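Local coordinates for globin III, extracellular (Lumbricus terrestris, PDB 1X9F), which binds carbon monoxide at its haem and probably carries oxygen as a globin subunit of the earthworm's extracellular erythrocruorin, at residues C7-Q18 against L128-C139. Residues are numbered along the deposited sequence; the frame is centred on the assembly and turned at random.
Sequences CSEEDHRIVQKQ and LDDYDALAWKSC
C7–Q18 and L128–C139 meet where helix 9-18 crosses helix 133-139, their axes 8.6 Å apart at closest and 101° from parallel. This is the A/H helix crossing of the globin fold, with the GH turn running on beside helix A. D11 and A135 face each other at the crossing, CA to CA 4.8 Å. C7, just before helix 9-18, is joined by a disulfide to C139 within the H helix, SG to SG 2.0 Å, with chi3 94°. Beside it, C7 N gives a weak hydrogen bond to S138 OG. Both helices are capped: S8 and D11 form a capping box, and D132 OD2 accepts from A135 N. D132 OD2 also makes a salt bridge to a basic side chain of another protein chain.

V15 fills the angle between the helices. Its CG1, anti to the backbone N (chi1 165°), lies over the six-membered ring of W136, 3.6 Å from the centroid, a CH-pi contact. CG2 turns to A135 and the C139 sulfur. Y131 CE1 covers the opposite face of the indole, toward the rim. The Q18 amide lies nearly coplanar with the indole, at its edge. A leucine in place of W136 would probably leave V15 CG1 and Y131 without the flat surface between them. I14 CG2 rests on D132 CB at 3.8 Å.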
ATOM      1  N   CYS C   7     -18.648  16.917  24.528  1.00 35.04           N
ATOM      2  CA  CYS C   7     -18.918  17.305  23.151  1.00 30.75           C
ATOM      3  C   CYS C   7     -17.991  18.462  22.765  1.00 29.44           C
ATOM      4  O   CYS C   7     -18.428  19.550  22.373  1.00 29.24           O
ATOM      5  CB  CYS C   7     -20.392  17.668  22.962  1.00 29.79           C
ATOM      6  SG  CYS C   7     -20.857  17.829  21.228  1.00 27.45           S
ATOM      7  N   SER C   8     -16.698  18.199  22.923  1.00 26.33           N
ATOM      8  CA  SER C   8     -15.633  19.137  22.617  1.00 26.44           C
ATOM      9  C   SER C   8     -15.598  19.487  21.131  1.00 26.89           C
ATOM     10  O   SER C   8     -16.387  18.960  20.339  1.00 27.86           O
ATOM     11  CB  SER C   8     -14.295  18.515  23.023  1.00 27.28           C
ATOM     12  OG  SER C   8     -14.000  17.388  22.206  1.00 25.87           O
ATOM     13  N   GLU C   9     -14.676  20.376  20.766  1.00 26.10           N
ATOM     14  CA  GLU C   9     -14.436  20.736  19.371  1.00 27.21           C
ATOM     15  C   GLU C   9     -14.275  19.508  18.483  1.00 25.59           C
ATOM     16  O   GLU C   9     -15.076  19.298  17.571  1.00 22.79           O
ATOM     17  CB  GLU C   9     -13.183  21.608  19.244  1.00 31.28           C
ATOM     18  CG  GLU C   9     -13.284  22.995  19.868  1.00 41.03           C
ATOM     19  CD  GLU C   9     -14.300  23.902  19.185  1.00 54.22           C
ATOM     20  OE1 GLU C   9     -14.792  24.832  19.860  1.00 54.37           O
ATOM     21  OE2 GLU C   9     -14.606  23.701  17.985  1.00 58.33           O
ATOM     22  N   GLU C  10     -13.237  18.709  18.751  1.00 25.64           N
ATOM     23  CA  GLU C  10     -12.972  17.480  17.993  1.00 26.55           C
ATOM     24  C   GLU C  10     -14.159  16.516  18.052  1.00 26.10           C
ATOM     25  O   GLU C  10     -14.508  15.918  17.036  1.00 25.04           O
ATOM     26  CB  GLU C  10     -11.694  16.775  18.472  1.00 26.82           C
ATOM     27  CG  GLU C  10     -10.373  17.336  17.927  1.00 37.78           C
ATOM     28  CD  GLU C  10     -10.039  16.825  16.533  1.00 54.11           C
ATOM     29  OE1 GLU C  10      -9.595  15.656  16.405  1.00 42.47           O
ATOM     30  OE2 GLU C  10     -10.201  17.603  15.560  1.00 55.89           O
ATOM     31  N   ASP C  11     -14.776  16.378  19.232  1.00 25.52           N
ATOM     32  CA  ASP C  11     -15.976  15.536  19.412  1.00 25.80           C
ATOM     33  C   ASP C  11     -17.050  15.833  18.373  1.00 25.18           C
ATOM     34  O   ASP C  11     -17.483  14.934  17.647  1.00 24.20           O
ATOM     35  CB  ASP C  11     -16.604  15.730  20.798  1.00 27.52           C
ATOM     36  CG  ASP C  11     -15.869  14.990  21.899  1.00 27.10           C
ATOM     37  OD1 ASP C  11     -16.038  15.381  23.073  1.00 32.64           O
ATOM     38  OD2 ASP C  11     -15.113  14.013  21.704  1.00 32.60           O
ATOM     39  N   HIS C  12     -17.474  17.092  18.305  1.00 22.31           N
ATOM     40  CA  HIS C  12     -18.553  17.447  17.395  1.00 24.10           C
ATOM     41  C   HIS C  12     -18.137  17.379  15.925  1.00 23.58           C
ATOM     42  O   HIS C  12     -18.974  17.164  15.053  1.00 24.56           O
ATOM     43  CB  HIS C  12     -19.223  18.781  17.784  1.00 26.72           C
ATOM     44  CG  HIS C  12     -18.507  20.008  17.306  1.00 23.17           C
ATOM     45  ND1 HIS C  12     -17.996  20.954  18.170  1.00 20.47           N
ATOM     46  CD2 HIS C  12     -18.260  20.468  16.056  1.00 23.05           C
ATOM     47  CE1 HIS C  12     -17.443  21.931  17.473  1.00 22.00           C
ATOM     48  NE2 HIS C  12     -17.587  21.658  16.188  1.00 24.64           N
ATOM     49  N   ARG C  13     -16.843  17.539  15.664  1.00 23.79           N
ATOM     50  CA  ARG C  13     -16.305  17.398  14.322  1.00 23.72           C
ATOM     51  C   ARG C  13     -16.341  15.917  13.901  1.00 22.97           C
ATOM     52  O   ARG C  13     -16.632  15.612  12.742  1.00 21.23           O
ATOM     53  CB  ARG C  13     -14.877  17.980  14.269  1.00 26.07           C
ATOM     54  CG  ARG C  13     -14.229  17.986  12.887  1.00 37.96           C
ATOM     55  CD  ARG C  13     -12.701  18.199  12.886  1.00 55.56           C
ATOM     56  NE  ARG C  13     -11.953  17.125  13.565  1.00 61.60           N
ATOM     57  CZ  ARG C  13     -11.744  15.901  13.068  1.00 61.03           C
ATOM     58  NH1 ARG C  13     -12.229  15.556  11.879  1.00 58.81           N
ATOM     59  NH2 ARG C  13     -11.052  15.013  13.772  1.00 60.44           N
ATOM     60  N   ILE C  14     -16.059  15.013  14.846  1.00 22.42           N
ATOM     61  CA  ILE C  14     -16.151  13.565  14.604  1.00 22.76           C
ATOM     62  C   ILE C  14     -17.603  13.184  14.310  1.00 22.48           C
ATOM     63  O   ILE C  14     -17.879  12.441  13.366  1.00 22.99           O
ATOM     64  CB  ILE C  14     -15.596  12.733  15.810  1.00 24.38           C
ATOM     65  CG1 ILE C  14     -14.125  13.057  16.100  1.00 24.94           C
ATOM     66  CG2 ILE C  14     -15.778  11.231  15.580  1.00 21.04           C
ATOM     67  CD1 ILE C  14     -13.130  12.576  15.048  1.00 31.35           C
ATOM     68  N   VAL C  15     -18.519  13.715  15.114  1.00 20.40           N
ATOM     69  CA  VAL C  15     -19.944  13.440  14.954  1.00 20.72           C
ATOM     70  C   VAL C  15     -20.467  13.893  13.583  1.00 20.29           C
ATOM     71  O   VAL C  15     -21.163  13.137  12.905  1.00 21.87           O
ATOM     72  CB  VAL C  15     -20.771  14.040  16.133  1.00 18.46           C
ATOM     73  CG1 VAL C  15     -22.259  14.090  15.809  1.00 17.86           C
ATOM     74  CG2 VAL C  15     -20.535  13.233  17.408  1.00 15.57           C
ATOM     75  N   GLN C  16     -20.104  15.109  13.176  1.00 21.50           N
ATOM     76  CA  GLN C  16     -20.560  15.686  11.904  1.00 24.00           C
ATOM     77  C   GLN C  16     -20.069  14.919  10.687  1.00 25.81           C
ATOM     78  O   GLN C  16     -20.823  14.690   9.739  1.00 26.64           O
ATOM     79  CB  GLN C  16     -20.127  17.144  11.793  1.00 19.29           C
ATOM     80  CG  GLN C  16     -20.876  18.046  12.739  1.00 23.31           C
ATOM     81  CD  GLN C  16     -20.490  19.502  12.608  1.00 20.22           C
ATOM     82  OE1 GLN C  16     -19.308  19.849  12.545  1.00 19.13           O
ATOM     83  NE2 GLN C  16     -21.494  20.370  12.596  1.00 14.97           N
ATOM     84  N   LYS C  17     -18.797  14.537  10.732  1.00 28.39           N
ATOM     85  CA  LYS C  17     -18.162  13.769   9.677  1.00 27.11           C
ATOM     86  C   LYS C  17     -18.825  12.402   9.565  1.00 27.05           C
ATOM     87  O   LYS C  17     -19.129  11.938   8.459  1.00 28.54           O
ATOM     88  CB  LYS C  17     -16.670  13.618   9.983  1.00 28.96           C
ATOM     89  CG  LYS C  17     -15.879  12.902   8.903  1.00 40.20           C
ATOM     90  CD  LYS C  17     -14.479  12.547   9.379  1.00 49.36           C
ATOM     91  CE  LYS C  17     -13.549  13.757   9.376  1.00 58.71           C
ATOM     92  NZ  LYS C  17     -12.196  13.401   9.891  1.00 64.03           N
ATOM     93  N   GLN C  18     -19.066  11.770  10.709  1.00 25.99           N
ATOM     94  CA  GLN C  18     -19.654  10.435  10.717  1.00 24.95           C
ATOM     95  C   GLN C  18     -21.110  10.420  10.267  1.00 24.75           C
ATOM     96  O   GLN C  18     -21.522   9.536   9.518  1.00 24.33           O
ATOM     97  CB  GLN C  18     -19.484   9.774  12.083  1.00 21.55           C
ATOM     98  CG  GLN C  18     -18.061   9.301  12.310  1.00 21.11           C
ATOM     99  CD  GLN C  18     -17.802   8.769  13.707  1.00 21.59           C
ATOM    100  OE1 GLN C  18     -16.718   8.258  13.978  1.00 26.71           O
ATOM    101  NE2 GLN C  18     -18.777   8.889  14.595  1.00 21.84           N
ATOM    102  N   LEU C 128     -23.970   3.319  10.557  1.00 24.73           N
ATOM    103  CA  LEU C 128     -22.653   3.916  10.306  1.00 23.66           C
ATOM    104  C   LEU C 128     -21.558   2.930  10.652  1.00 24.75           C
ATOM    105  O   LEU C 128     -21.452   2.512  11.809  1.00 27.07           O
ATOM    106  CB  LEU C 128     -22.466   5.172  11.155  1.00 20.76           C
ATOM    107  CG  LEU C 128     -23.643   6.143  11.194  1.00 21.37           C
ATOM    108  CD1 LEU C 128     -23.429   7.210  12.270  1.00 20.06           C
ATOM    109  CD2 LEU C 128     -23.810   6.782   9.836  1.00 27.08           C
ATOM    110  N   ASP C 129     -20.741   2.545   9.677  1.00 27.39           N
ATOM    111  CA  ASP C 129     -19.643   1.629  10.002  1.00 28.68           C
ATOM    112  C   ASP C 129     -18.465   2.367  10.635  1.00 29.64           C
ATOM    113  O   ASP C 129     -17.436   1.765  10.952  1.00 29.20           O
ATOM    114  CB  ASP C 129     -19.212   0.783   8.794  1.00 28.44           C
ATOM    115  CG  ASP C 129     -18.675   1.614   7.638  1.00 33.89           C
ATOM    116  OD1 ASP C 129     -18.435   2.834   7.803  1.00 37.07           O
ATOM    117  OD2 ASP C 129     -18.457   1.117   6.510  1.00 28.88           O
ATOM    118  N   ASP C 130     -18.632   3.671  10.824  1.00 27.12           N
ATOM    119  CA  ASP C 130     -17.654   4.458  11.553  1.00 29.31           C
ATOM    120  C   ASP C 130     -18.352   5.255  12.654  1.00 27.03           C
ATOM    121  O   ASP C 130     -19.106   6.186  12.368  1.00 28.01           O
ATOM    122  CB  ASP C 130     -16.917   5.381  10.588  1.00 33.58           C
ATOM    123  CG  ASP C 130     -15.662   5.974  11.189  1.00 38.32           C
ATOM    124  OD1 ASP C 130     -15.253   7.062  10.733  1.00 50.29           O
ATOM    125  OD2 ASP C 130     -15.014   5.437  12.116  1.00 45.09           O
ATOM    126  N   TYR C 131     -18.114   4.886  13.909  1.00 23.31           N
ATOM    127  CA  TYR C 131     -18.898   5.444  15.004  1.00 22.52           C
ATOM    128  C   TYR C 131     -18.084   5.562  16.271  1.00 20.90           C
ATOM    129  O   TYR C 131     -17.794   4.557  16.912  1.00 23.40           O
ATOM    130  CB  TYR C 131     -20.128   4.560  15.260  1.00 24.47           C
ATOM    131  CG  TYR C 131     -21.051   5.017  16.381  1.00 25.15           C
ATOM    132  CD1 TYR C 131     -21.980   6.035  16.167  1.00 23.51           C
ATOM    133  CD2 TYR C 131     -21.020   4.409  17.642  1.00 24.18           C
ATOM    134  CE1 TYR C 131     -22.842   6.452  17.178  1.00 26.00           C
ATOM    135  CE2 TYR C 131     -21.883   4.824  18.663  1.00 23.42           C
ATOM    136  CZ  TYR C 131     -22.788   5.848  18.417  1.00 24.81           C
ATOM    137  OH  TYR C 131     -23.653   6.285  19.395  1.00 30.03           O
ATOM    138  N   ASP C 132     -17.711   6.783  16.635  1.00 22.09           N
ATOM    139  CA  ASP C 132     -17.071   7.009  17.922  1.00 20.65           C
ATOM    140  C   ASP C 132     -18.157   7.071  18.976  1.00 21.54           C
ATOM    141  O   ASP C 132     -18.899   8.057  19.051  1.00 23.39           O
ATOM    142  CB  ASP C 132     -16.271   8.310  17.925  1.00 18.74           C
ATOM    143  CG  ASP C 132     -15.440   8.472  19.188  1.00 22.57           C
ATOM    144  OD1 ASP C 132     -14.208   8.266  19.104  1.00 25.22           O
ATOM    145  OD2 ASP C 132     -15.919   8.779  20.307  1.00 22.16           O
ATOM    146  N   ALA C 133     -18.257   6.026  19.791  1.00 19.88           N
ATOM    147  CA  ALA C 133     -19.326   5.966  20.782  1.00 20.38           C
ATOM    148  C   ALA C 133     -19.255   7.094  21.798  1.00 19.15           C
ATOM    149  O   ALA C 133     -20.290   7.609  22.214  1.00 20.82           O
ATOM    150  CB  ALA C 133     -19.363   4.609  21.484  1.00 19.80           C
ATOM    151  N   LEU C 134     -18.042   7.485  22.185  1.00 19.03           N
ATOM    152  CA  LEU C 134     -17.863   8.511  23.213  1.00 19.28           C
ATOM    153  C   LEU C 134     -18.283   9.896  22.737  1.00 20.54           C
ATOM    154  O   LEU C 134     -18.970  10.619  23.461  1.00 19.93           O
ATOM    155  CB  LEU C 134     -16.420   8.526  23.738  1.00 18.93           C
ATOM    156  CG  LEU C 134     -15.987   7.270  24.506  1.00 22.54           C
ATOM    157  CD1 LEU C 134     -14.545   7.364  24.950  1.00 20.00           C
ATOM    158  CD2 LEU C 134     -16.886   6.982  25.706  1.00 22.64           C
ATOM    159  N   ALA C 135     -17.884  10.249  21.517  1.00 21.59           N
ATOM    160  CA  ALA C 135     -18.224  11.542  20.929  1.00 21.61           C
ATOM    161  C   ALA C 135     -19.728  11.694  20.693  1.00 23.86           C
ATOM    162  O   ALA C 135     -20.304  12.745  20.988  1.00 25.72           O
ATOM    163  CB  ALA C 135     -17.455  11.752  19.637  1.00 19.20           C
ATOM    164  N   TRP C 136     -20.358  10.649  20.163  1.00 23.24           N
ATOM    165  CA  TRP C 136     -21.792  10.681  19.922  1.00 22.88           C
ATOM    166  C   TRP C 136     -22.542  10.760  21.233  1.00 23.99           C
ATOM    167  O   TRP C 136     -23.457  11.565  21.366  1.00 25.63           O
ATOM    168  CB  TRP C 136     -22.242   9.466  19.123  1.00 22.71           C
ATOM    169  CG  TRP C 136     -22.072   9.664  17.667  1.00 21.64           C
ATOM    170  CD1 TRP C 136     -20.980   9.341  16.924  1.00 24.08           C
ATOM    171  CD2 TRP C 136     -23.013  10.252  16.764  1.00 21.41           C
ATOM    172  NE1 TRP C 136     -21.185   9.681  15.609  1.00 19.11           N
ATOM    173  CE2 TRP C 136     -22.425  10.245  15.483  1.00 23.11           C
ATOM    174  CE3 TRP C 136     -24.298  10.784  16.904  1.00 20.43           C
ATOM    175  CZ2 TRP C 136     -23.073  10.742  14.356  1.00 23.00           C
ATOM    176  CZ3 TRP C 136     -24.942  11.277  15.786  1.00 20.87           C
ATOM    177  CH2 TRP C 136     -24.329  11.252  14.528  1.00 21.82           C
ATOM    178  N   LYS C 137     -22.140   9.941  22.204  1.00 23.61           N
ATOM    179  CA  LYS C 137     -22.786   9.934  23.516  1.00 23.64           C
ATOM    180  C   LYS C 137     -22.872  11.331  24.142  1.00 23.27           C
ATOM    181  O   LYS C 137     -23.956  11.770  24.536  1.00 23.11           O
ATOM    182  CB  LYS C 137     -22.095   8.960  24.472  1.00 23.52           C
ATOM    183  CG  LYS C 137     -22.839   8.784  25.783  1.00 29.04           C
ATOM    184  CD  LYS C 137     -22.114   7.854  26.742  1.00 42.99           C
ATOM    185  CE  LYS C 137     -22.825   7.813  28.091  1.00 47.49           C
ATOM    186  NZ  LYS C 137     -24.302   7.557  27.966  1.00 47.57           N
ATOM    187  N   SER C 138     -21.739  12.021  24.219  1.00 20.24           N
ATOM    188  CA  SER C 138     -21.705  13.350  24.821  1.00 21.48           C
ATOM    189  C   SER C 138     -22.438  14.415  24.000  1.00 21.22           C
ATOM    190  O   SER C 138     -23.122  15.267  24.572  1.00 20.35           O
ATOM    191  CB  SER C 138     -20.266  13.779  25.113  1.00 21.85           C
ATOM    192  OG  SER C 138     -19.538  13.939  23.909  1.00 28.87           O
ATOM    193  N   CYS C 139     -22.294  14.374  22.676  1.00 20.13           N
ATOM    194  CA  CYS C 139     -23.025  15.302  21.820  1.00 22.00           C
ATOM    195  C   CYS C 139     -24.536  15.042  21.860  1.00 22.08           C
ATOM    196  O   CYS C 139     -25.322  15.977  22.026  1.00 24.67           O
ATOM    197  CB  CYS C 139     -22.463  15.286  20.394  1.00 20.58           C
ATOM    198  SG  CYS C 139     -20.799  16.008  20.318  1.00 24.43           S
TER